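Local coordinates for 182aa long hypothetical protein (Pyrococcus horikoshii, PDB 2GAN) that probably transfers an acetyl group from acetyl-coenzyme A to an acceptor that is still unknown, as other GNAT-family acetyltransferases do, at residues A[5-10]-A[69-74]; A[79-84]-A[111-116]; A[107-112]-A[130-135]. One frame throughout, in Å; residues are numbered along the deposited sequence.

Contact 1 (A[5-10]-A[69-74]). With SO4 (sulfate ion), chain E.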
loop_
_atom_site.group_PDB
_atom_site.type_symbol
_atom_site.label_atom_id
_atom_site.label_comp_id
_atom_site.label_asym_id
_atom_site.label_seq_id
_atom_site.Cartn_x
_atom_site.Cartn_y
_atom_site.Cartn_z
ATOM N N LYS A 5 -25.982 6.327 5.466
ATOM C CA LYS A 5 -27.255 5.667 5.650
ATOM C C LYS A 5 -27.036 4.283 6.226
ATOM O O LYS A 5 -26.219 3.507 5.726
ATOM C CB LYS A 5 -28.005 5.592 4.323
ATOM C CG LYS A 5 -29.396 5.002 4.426
ATOM C CD LYS A 5 -30.171 5.239 3.142
ATOM C CE LYS A 5 -31.553 4.611 3.205
ATOM N NZ LYS A 5 -31.486 3.123 3.274
ATOM N N LYS A 6 -27.766 3.985 7.294
ATOM C CA LYS A 6 -27.649 2.695 7.953
ATOM C C LYS A 6 -28.449 1.666 7.168
ATOM O O LYS A 6 -29.501 1.982 6.623
ATOM C CB LYS A 6 -28.190 2.793 9.381
ATOM C CG LYS A 6 -27.919 1.568 10.252
ATOM C CD LYS A 6 -28.362 1.829 11.679
ATOM C CE LYS A 6 -27.923 0.727 12.638
ATOM N NZ LYS A 6 -28.579 -0.587 12.374
ATOM N N ILE A 7 -27.939 0.444 7.087
ATOM C CA ILE A 7 -28.666 -0.607 6.387
ATOM C C ILE A 7 -29.340 -1.499 7.433
ATOM O O ILE A 7 -28.671 -2.212 8.181
ATOM C CB ILE A 7 -27.748 -1.485 5.518
ATOM C CG1 ILE A 7 -26.892 -0.623 4.574
ATOM C CG2 ILE A 7 -28.605 -2.456 4.715
ATOM C CD1 ILE A 7 -27.684 0.236 3.583
ATOM N N LYS A 8 -30.667 -1.448 7.484
ATOM C CA LYS A 8 -31.438 -2.242 8.441
ATOM C C LYS A 8 -31.102 -3.731 8.365
ATOM O O LYS A 8 -30.838 -4.368 9.380
ATOM C CB LYS A 8 -32.940 -2.039 8.196
ATOM C CG LYS A 8 -33.847 -2.690 9.241
ATOM C CD LYS A 8 -35.315 -2.333 9.025
ATOM C CE LYS A 8 -36.203 -2.999 10.074
ATOM N NZ LYS A 8 -37.664 -2.758 9.835
ATOM N N ASN A 9 -31.105 -4.284 7.160
ATOM C CA ASN A 9 -30.805 -5.697 6.979
ATOM C C ASN A 9 -29.672 -5.854 5.970
ATOM O O ASN A 9 -29.898 -6.094 4.784
ATOM C CB ASN A 9 -32.074 -6.429 6.531
ATOM C CG ASN A 9 -33.149 -6.444 7.622
ATOM O OD1 ASN A 9 -33.035 -7.179 8.608
ATOM N ND2 ASN A 9 -34.183 -5.616 7.459
ATOM N N PRO A 10 -28.422 -5.727 6.447
ATOM C CA PRO A 10 -27.218 -5.834 5.624
ATOM C C PRO A 10 -27.266 -6.857 4.495
ATOM O O PRO A 10 -26.702 -6.622 3.426
ATOM C CB PRO A 10 -26.133 -6.138 6.651
ATOM C CG PRO A 10 -26.601 -5.333 7.845
ATOM C CD PRO A 10 -28.067 -5.688 7.879
ATOM N N LEU A 69 -24.070 -2.098 9.750
ATOM C CA LEU A 69 -23.471 -1.792 8.455
ATOM C C LEU A 69 -23.895 -0.394 8.023
ATOM O O LEU A 69 -25.080 -0.079 7.974
ATOM C CB LEU A 69 -23.921 -2.798 7.389
ATOM C CG LEU A 69 -23.527 -2.420 5.949
ATOM C CD1 LEU A 69 -22.005 -2.361 5.849
ATOM C CD2 LEU A 69 -24.084 -3.430 4.954
ATOM N N TYR A 70 -22.919 0.439 7.701
ATOM C CA TYR A 70 -23.203 1.790 7.272
ATOM C C TYR A 70 -22.683 1.981 5.863
ATOM O O TYR A 70 -21.699 1.363 5.465
ATOM C CB TYR A 70 -22.561 2.787 8.238
ATOM C CG TYR A 70 -23.214 2.794 9.600
ATOM C CD1 TYR A 70 -24.396 3.497 9.824
ATOM C CD2 TYR A 70 -22.661 2.083 10.665
ATOM C CE1 TYR A 70 -25.015 3.495 11.078
ATOM C CE2 TYR A 70 -23.270 2.077 11.920
ATOM C CZ TYR A 70 -24.447 2.784 12.121
ATOM O OH TYR A 70 -25.041 2.776 13.367
ATOM N N THR A 71 -23.367 2.811 5.089
ATOM C CA THR A 71 -22.938 3.058 3.726
ATOM C C THR A 71 -23.101 4.519 3.424
ATOM O O THR A 71 -23.906 5.207 4.048
ATOM C CB THR A 71 -23.811 2.321 2.690
ATOM O OG1 THR A 71 -25.142 2.849 2.745
ATOM C CG2 THR A 71 -23.839 0.830 2.956
ATOM N N TYR A 72 -22.327 4.998 2.465
ATOM C CA TYR A 72 -22.474 6.373 2.049
ATOM C C TYR A 72 -23.183 6.203 0.724
ATOM O O TYR A 72 -22.714 5.478 -0.155
ATOM C CB TYR A 72 -21.122 7.063 1.866
ATOM C CG TYR A 72 -21.254 8.560 1.653
ATOM C CD1 TYR A 72 -21.487 9.089 0.385
ATOM C CD2 TYR A 72 -21.173 9.447 2.731
ATOM C CE1 TYR A 72 -21.633 10.462 0.190
ATOM C CE2 TYR A 72 -21.322 10.822 2.553
ATOM C CZ TYR A 72 -21.551 11.323 1.280
ATOM O OH TYR A 72 -21.706 12.680 1.104
ATOM N N GLN A 73 -24.344 6.826 0.596
ATOM C CA GLN A 73 -25.103 6.719 -0.631
ATOM C C GLN A 73 -25.308 8.075 -1.275
ATOM O O GLN A 73 -25.409 9.104 -0.597
ATOM C CB GLN A 73 -26.466 6.069 -0.366
ATOM C CG GLN A 73 -26.390 4.653 0.203
ATOM C CD GLN A 73 -27.748 3.963 0.282
ATOM O OE1 GLN A 73 -27.888 2.909 0.918
ATOM N NE2 GLN A 73 -28.753 4.549 -0.369
ATOM N N LYS A 74 -25.349 8.059 -2.599
ATOM C CA LYS A 74 -25.578 9.253 -3.386
ATOM C C LYS A 74 -26.730 8.867 -4.294
ATOM O O LYS A 74 -26.593 7.973 -5.131
ATOM C CB LYS A 74 -24.354 9.594 -4.234
ATOM C CG LYS A 74 -24.420 10.972 -4.880
ATOM C CD LYS A 74 -23.181 11.236 -5.728
ATOM C CE LYS A 74 -22.918 12.730 -5.916
ATOM N NZ LYS A 74 -24.079 13.463 -6.495
HETATM S S SO4 E . -24.684 16.641 -8.068
HETATM O O1 SO4 E . -23.285 16.771 -8.516
HETATM O O2 SO4 E . -24.757 16.833 -6.608
HETATM O O3 SO4 E . -25.185 15.302 -8.418
HETATM O O4 SO4 E . -25.511 17.663 -8.741
HETATM O O HOH W 1 -29.910 1.328 0.860
HETATM O O HOH W 2 -27.097 -2.573 10.120
#
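Lys6 and Tyr70 meet on one face of the antiparallel pair that joins strand 2-6, an outer strand of the GNAT sheet, to strand 68-74. The lysine chain crosses the ring obliquely: CG lies 3.6 Å from Tyr70 CE1, and farther out CE passes 3.6 Å from Tyr70 OH. Lys6 CG is anti to its backbone N (chi1 -171°), on course for the ring. Tyr70 OH is hydrogen-bonded to Glu68, and the ring meets Phe130 edge-to-face. An alanine in place of Tyr70 would probably leave the Lys6 methylenes without their apolar surface, Glu68 without its hydroxyl partner and Phe130 without its stack. On the other face Ile7 crosses Thr71 at about a right angle, CG1 being 3.7 Å from Thr71 CG2, while Pro10 and Leu69 slide past each other in opposite directions. Lys5 and Thr71 exchange two backbone hydrogen bonds, and Ile7 N adds a third, to Leu69 O. Past the end of this pairing a water donates to Ile7 O and accepts from Leu69 N, 3.1 Å away, bridging the two backbones.

Contact 2 (A[79-84]-A[111-116]). With SO4 (sulfate ion), chain D.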
loop_
_atom_site.group_PDB
_atom_site.type_symbol
_atom_site.label_atom_id
_atom_site.label_comp_id
_atom_site.label_asym_id
_atom_site.label_seq_id
_atom_site.Cartn_x
_atom_site.Cartn_y
_atom_site.Cartn_z
ATOM N N ILE A 79 -21.780 4.150 -2.485
ATOM C CA ILE A 79 -20.444 4.480 -2.987
ATOM C C ILE A 79 -19.411 4.466 -1.856
ATOM O O ILE A 79 -18.300 4.975 -2.012
ATOM C CB ILE A 79 -20.393 5.870 -3.689
ATOM C CG1 ILE A 79 -20.827 6.976 -2.724
ATOM C CG2 ILE A 79 -21.287 5.874 -4.922
ATOM C CD1 ILE A 79 -20.800 8.359 -3.359
ATOM N N GLY A 80 -19.788 3.880 -0.720
ATOM C CA GLY A 80 -18.890 3.786 0.419
ATOM C C GLY A 80 -19.488 2.879 1.476
ATOM O O GLY A 80 -20.702 2.841 1.637
ATOM N N THR A 81 -18.655 2.142 2.201
ATOM C CA THR A 81 -19.170 1.242 3.238
ATOM C C THR A 81 -18.280 1.220 4.467
ATOM O O THR A 81 -17.092 1.542 4.396
ATOM C CB THR A 81 -19.218 -0.230 2.770
ATOM O OG1 THR A 81 -17.873 -0.728 2.694
ATOM C CG2 THR A 81 -19.882 -0.358 1.429
ATOM N N ILE A 82 -18.871 0.816 5.589
ATOM C CA ILE A 82 -18.146 0.668 6.840
ATOM C C ILE A 82 -19.024 -0.133 7.809
ATOM O O ILE A 82 -20.216 0.139 7.966
ATOM C CB ILE A 82 -17.747 2.033 7.449
ATOM C CG1 ILE A 82 -16.639 1.813 8.487
ATOM C CG2 ILE A 82 -18.961 2.723 8.055
ATOM C CD1 ILE A 82 -15.916 3.096 8.935
ATOM N N ALA A 83 -18.414 -1.131 8.435
ATOM C CA ALA A 83 -19.100 -2.033 9.346
ATOM C C ALA A 83 -18.539 -2.025 10.756
ATOM O O ALA A 83 -17.341 -1.833 10.961
ATOM C CB ALA A 83 -19.032 -3.459 8.787
ATOM N N LEU A 84 -19.414 -2.256 11.729
ATOM C CA LEU A 84 -19.007 -2.308 13.130
ATOM C C LEU A 84 -19.312 -3.665 13.736
ATOM O O LEU A 84 -20.385 -4.232 13.502
ATOM C CB LEU A 84 -19.755 -1.259 13.930
ATOM C CG LEU A 84 -19.601 0.136 13.340
ATOM C CD1 LEU A 84 -20.412 1.116 14.182
ATOM C CD2 LEU A 84 -18.126 0.515 13.294
ATOM N N PHE A 111 -14.622 -3.615 6.754
ATOM C CA PHE A 111 -15.452 -3.422 5.569
ATOM C C PHE A 111 -15.529 -1.928 5.246
ATOM O O PHE A 111 -16.588 -1.413 4.885
ATOM C CB PHE A 111 -16.848 -3.978 5.851
ATOM C CG PHE A 111 -17.614 -4.357 4.626
ATOM C CD1 PHE A 111 -18.779 -3.683 4.286
ATOM C CD2 PHE A 111 -17.216 -5.441 3.852
ATOM C CE1 PHE A 111 -19.546 -4.088 3.197
ATOM C CE2 PHE A 111 -17.972 -5.856 2.763
ATOM C CZ PHE A 111 -19.137 -5.185 2.434
ATOM N N PHE A 112 -14.391 -1.249 5.394
ATOM C CA PHE A 112 -14.268 0.188 5.153
ATOM C C PHE A 112 -13.697 0.427 3.767
ATOM O O PHE A 112 -12.517 0.206 3.541
ATOM C CB PHE A 112 -13.315 0.807 6.180
ATOM C CG PHE A 112 -13.052 2.282 5.979
ATOM C CD1 PHE A 112 -11.812 2.826 6.313
ATOM C CD2 PHE A 112 -14.040 3.131 5.499
ATOM C CE1 PHE A 112 -11.555 4.193 6.175
ATOM C CE2 PHE A 112 -13.795 4.507 5.356
ATOM C CZ PHE A 112 -12.548 5.033 5.696
ATOM N N VAL A 113 -14.522 0.897 2.845
ATOM C CA VAL A 113 -14.029 1.142 1.510
ATOM C C VAL A 113 -14.723 2.322 0.874
ATOM O O VAL A 113 -15.711 2.831 1.398
ATOM C CB VAL A 113 -14.220 -0.104 0.618
ATOM C CG1 VAL A 113 -15.557 -0.024 -0.109
ATOM C CG2 VAL A 113 -13.060 -0.223 -0.341
ATOM N N VAL A 114 -14.194 2.760 -0.259
ATOM C CA VAL A 114 -14.780 3.874 -0.986
ATOM C C VAL A 114 -14.715 3.577 -2.477
ATOM O O VAL A 114 -13.719 3.051 -2.962
ATOM C CB VAL A 114 -14.028 5.191 -0.714
ATOM C CG1 VAL A 114 -14.578 6.286 -1.617
ATOM C CG2 VAL A 114 -14.183 5.592 0.745
ATOM N N ASP A 115 -15.786 3.906 -3.190
ATOM C CA ASP A 115 -15.852 3.690 -4.628
ATOM C C ASP A 115 -14.622 4.359 -5.236
ATOM O O ASP A 115 -14.365 5.542 -4.998
ATOM C CB ASP A 115 -17.137 4.310 -5.189
ATOM C CG ASP A 115 -17.385 3.940 -6.641
ATOM O OD1 ASP A 115 -18.484 3.427 -6.934
ATOM O OD2 ASP A 115 -16.494 4.165 -7.487
ATOM N N PRO A 116 -13.846 3.604 -6.029
ATOM C CA PRO A 116 -12.627 4.122 -6.667
ATOM C C PRO A 116 -12.786 5.388 -7.516
ATOM O O PRO A 116 -11.805 6.078 -7.791
ATOM C CB PRO A 116 -12.120 2.919 -7.468
ATOM C CG PRO A 116 -13.367 2.156 -7.779
ATOM C CD PRO A 116 -14.152 2.239 -6.496
HETATM S S SO4 D . -12.098 -6.204 5.849
HETATM O O1 SO4 D . -11.937 -5.213 4.767
HETATM O O2 SO4 D . -11.180 -5.892 6.968
HETATM O O3 SO4 D . -11.784 -7.540 5.311
HETATM O O4 SO4 D . -13.482 -6.171 6.346
#
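Thr81 chi1 (72°) sets OG1 between its own backbone N and carbonyl carbon, where it donates to Phe111 O at 2.6 Å, approaching 39° above the carbonyl plane. Phe111 CG is anti to its backbone N (chi1 -157°), and the ring lies obliquely beside the threonine, CD1 3.5 Å from Thr81 OG1. The hydroxyl bond forms where the antiparallel pairing is irregular. Thr81 exchanges two backbone bonds with Val113, but Ala83 N bonds to Glu110 O, so strand 106-114 spends one residue more than its neighbour; Phe111, with a positive phi, takes up the excess. Its carbonyl is poorly angled to Ile82 N and takes the Thr81 proton instead. Such a beta bulge recurs in this strand of GNAT enzymes, where it helps to receive acetyl-coenzyme A; here Phe111 N, with Arg61, binds a sulfate, probably from the crystallisation liquor, with 2.8 Å from Phe111 N to sulfate O4.

On the opposite face Ile82 and Phe112 run side by side, pointing the same way, Ile82 CD1 3.9 Å from Phe112 CD2. The edge of the Phe112 ring meets Thr81 O in plane. At the far end Asp115 N bonds to Ile79 O at 3.0 Å, and Arg23 forms a salt bridge with the Asp115 carboxylate. Helix 14-27 packs on Thr81 and Val113, and helix 47-65 on Phe111. Helix 123-137 lies against Ile79 and Ile82 on the other face, while strand 68-74 flanks strand 78-85 along its second edge.

Contact 3 (A[107-112]-A[130-135]). With SO4 (sulfate ion), chain D.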
loop_
_atom_site.group_PDB
_atom_site.type_symbol
_atom_site.label_atom_id
_atom_site.label_comp_id
_atom_site.label_asym_id
_atom_site.label_seq_id
_atom_site.Cartn_x
_atom_site.Cartn_y
_atom_site.Cartn_z
ATOM N N GLY A 107 -14.209 -2.653 20.221
ATOM C CA GLY A 107 -15.090 -2.350 19.110
ATOM C C GLY A 107 -14.304 -2.511 17.818
ATOM O O GLY A 107 -13.225 -1.935 17.667
ATOM N N LEU A 108 -14.843 -3.291 16.886
ATOM C CA LEU A 108 -14.179 -3.552 15.612
ATOM C C LEU A 108 -14.758 -2.793 14.422
ATOM O O LEU A 108 -15.970 -2.742 14.233
ATOM C CB LEU A 108 -14.236 -5.052 15.303
ATOM C CG LEU A 108 -13.231 -6.028 15.908
ATOM C CD1 LEU A 108 -12.736 -5.556 17.245
ATOM C CD2 LEU A 108 -13.874 -7.396 16.004
ATOM N N ILE A 109 -13.874 -2.200 13.626
ATOM C CA ILE A 109 -14.273 -1.492 12.420
ATOM C C ILE A 109 -13.672 -2.279 11.267
ATOM O O ILE A 109 -12.517 -2.687 11.333
ATOM C CB ILE A 109 -13.714 -0.053 12.386
ATOM C CG1 ILE A 109 -14.523 0.833 13.347
ATOM C CG2 ILE A 109 -13.740 0.490 10.947
ATOM C CD1 ILE A 109 -13.983 2.243 13.517
ATOM N N GLU A 110 -14.459 -2.512 10.227
ATOM C CA GLU A 110 -13.978 -3.247 9.066
ATOM C C GLU A 110 -14.892 -2.966 7.884
ATOM O O GLU A 110 -15.814 -2.145 7.983
ATOM C CB GLU A 110 -13.913 -4.757 9.373
ATOM C CG GLU A 110 -15.212 -5.412 9.829
ATOM C CD GLU A 110 -14.999 -6.807 10.453
ATOM O OE1 GLU A 110 -15.971 -7.582 10.524
ATOM O OE2 GLU A 110 -13.871 -7.129 10.885
ATOM N N PHE A 111 -14.622 -3.615 6.754
ATOM C CA PHE A 111 -15.452 -3.422 5.569
ATOM C C PHE A 111 -15.529 -1.928 5.246
ATOM O O PHE A 111 -16.588 -1.413 4.885
ATOM C CB PHE A 111 -16.848 -3.978 5.851
ATOM C CG PHE A 111 -17.614 -4.357 4.626
ATOM C CD1 PHE A 111 -18.779 -3.683 4.286
ATOM C CD2 PHE A 111 -17.216 -5.441 3.852
ATOM C CE1 PHE A 111 -19.546 -4.088 3.197
ATOM C CE2 PHE A 111 -17.972 -5.856 2.763
ATOM C CZ PHE A 111 -19.137 -5.185 2.434
ATOM N N PHE A 112 -14.391 -1.249 5.394
ATOM C CA PHE A 112 -14.268 0.188 5.153
ATOM C C PHE A 112 -13.697 0.427 3.767
ATOM O O PHE A 112 -12.517 0.206 3.541
ATOM C CB PHE A 112 -13.315 0.807 6.180
ATOM C CG PHE A 112 -13.052 2.282 5.979
ATOM C CD1 PHE A 112 -11.812 2.826 6.313
ATOM C CD2 PHE A 112 -14.040 3.131 5.499
ATOM C CE1 PHE A 112 -11.555 4.193 6.175
ATOM C CE2 PHE A 112 -13.795 4.507 5.356
ATOM C CZ PHE A 112 -12.548 5.033 5.696
ATOM N N PHE A 130 -17.808 8.798 11.512
ATOM C CA PHE A 130 -19.099 8.317 11.990
ATOM C C PHE A 130 -18.927 7.008 12.768
ATOM O O PHE A 130 -19.478 6.851 13.849
ATOM C CB PHE A 130 -20.049 8.102 10.811
ATOM C CG PHE A 130 -21.434 7.691 11.213
ATOM C CD1 PHE A 130 -21.733 6.358 11.460
ATOM C CD2 PHE A 130 -22.443 8.639 11.352
ATOM C CE1 PHE A 130 -23.020 5.972 11.832
ATOM C CE2 PHE A 130 -23.733 8.263 11.725
ATOM C CZ PHE A 130 -24.018 6.923 11.967
ATOM N N ALA A 131 -18.137 6.088 12.214
ATOM C CA ALA A 131 -17.892 4.788 12.825
ATOM C C ALA A 131 -17.193 4.885 14.172
ATOM O O ALA A 131 -17.561 4.197 15.123
ATOM C CB ALA A 131 -17.076 3.913 11.879
ATOM N N VAL A 132 -16.171 5.722 14.253
ATOM C CA VAL A 132 -15.456 5.873 15.498
ATOM C C VAL A 132 -16.398 6.401 16.575
ATOM O O VAL A 132 -16.413 5.890 17.704
ATOM C CB VAL A 132 -14.264 6.817 15.325
ATOM C CG1 VAL A 132 -13.709 7.207 16.678
ATOM C CG2 VAL A 132 -13.191 6.131 14.482
ATOM N N LYS A 133 -17.201 7.409 16.235
ATOM C CA LYS A 133 -18.142 7.971 17.211
ATOM C C LYS A 133 -19.250 6.991 17.594
ATOM O O LYS A 133 -19.637 6.911 18.763
ATOM C CB LYS A 133 -18.756 9.274 16.687
ATOM C CG LYS A 133 -17.925 10.500 17.045
ATOM C CD LYS A 133 -18.395 11.764 16.334
ATOM C CE LYS A 133 -17.399 12.900 16.553
ATOM N NZ LYS A 133 -17.595 14.007 15.576
ATOM N N ARG A 134 -19.757 6.241 16.624
ATOM C CA ARG A 134 -20.804 5.281 16.923
ATOM C C ARG A 134 -20.283 4.304 17.977
ATOM O O ARG A 134 -20.932 4.075 18.992
ATOM C CB ARG A 134 -21.217 4.535 15.656
ATOM C CG ARG A 134 -22.190 3.389 15.888
ATOM C CD ARG A 134 -23.470 3.850 16.558
ATOM N NE ARG A 134 -24.363 2.713 16.767
ATOM C CZ ARG A 134 -25.495 2.763 17.456
ATOM N NH1 ARG A 134 -25.891 3.895 18.014
ATOM N NH2 ARG A 134 -26.230 1.675 17.590
ATOM N N LEU A 135 -19.101 3.742 17.745
ATOM C CA LEU A 135 -18.532 2.807 18.703
ATOM C C LEU A 135 -18.371 3.462 20.071
ATOM O O LEU A 135 -18.757 2.885 21.085
ATOM C CB LEU A 135 -17.190 2.278 18.207
ATOM C CG LEU A 135 -17.303 1.221 17.103
ATOM C CD1 LEU A 135 -15.916 0.827 16.668
ATOM C CD2 LEU A 135 -18.077 -0.004 17.607
HETATM S S SO4 D . -12.098 -6.204 5.849
HETATM O O1 SO4 D . -11.937 -5.213 4.767
HETATM O O2 SO4 D . -11.180 -5.892 6.968
HETATM O O3 SO4 D . -11.784 -7.540 5.311
HETATM O O4 SO4 D . -13.482 -6.171 6.346
#
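The beta-alpha-beta crossover of strand 106-114, helix 123-137 and strand 141-146 is joined here by Ile109 of the strand and Leu135 of the helix, whose side chains cross obliquely. The link from strand to helix, running into the first residues of helix 123-137, carries the Q-x-x-G-x-G signature which, in GNAT relatives, binds the pyrophosphate of coenzyme A. The helix lies over the sheet almost antiparallel to the strand, at 160°, with the segment axes 9.4 Å apart at their closest.

Ile109 and Leu135 share the contact about equally. Ile109 CG1 is anti to the carbonyl carbon and touches Leu135 CD1 at 3.6 Å. With chi2 extended (174°), Ile109 CD1 reaches on to the preceding helical turn, 3.9 Å from Ala131 CB and 4.1 Å from Val132 CG2. The branched side chain thus rests against three helical residues, of which Ala131 and Leu135 are one turn apart and linked by the bond from Leu135 N to Ala131 O.

Leu135 also spreads over the backbone of Gly107: CD1 lies 3.9 Å from Gly107 C, and CD2 is 4.1 Å from Gly107 CA. A beta carbon on that glycine would fall only about 3.0 Å from Leu135 CD2, so its absence lets the helix come close. No hydrogen bond crosses the contact; it is held by apolar groups, all of them buried. Pro142 of strand 141-146 packs against Ile109, Val132 and Leu135, while on the other side Leu84 of strand 78-85 touches Ile109 and Ile82 touches Ala131.

How the contacts relate
From the N terminus, contact 1 closes the longest loop, bringing strand 68-74 back beside strand 2-6 after helices 14-27 and 47-65. The chain then turns into strand 78-85, and contact 2 closes an all-strand and loop excursion against strand 106-114. Contact 3 opens on that same strand before contact 2 has closed, sharing Phe111 and Phe112, and ends on helix 123-137; the two therefore interlock, whereas contact 1 precedes both in series. Backbone bonds of Tyr70 and Tyr72 to strand 78-85 join contacts 1 and 2 in one sheet. The helix of contact 3 spans them, lying over strands 68-74 and 78-85, where its Arg134 packs on Leu84.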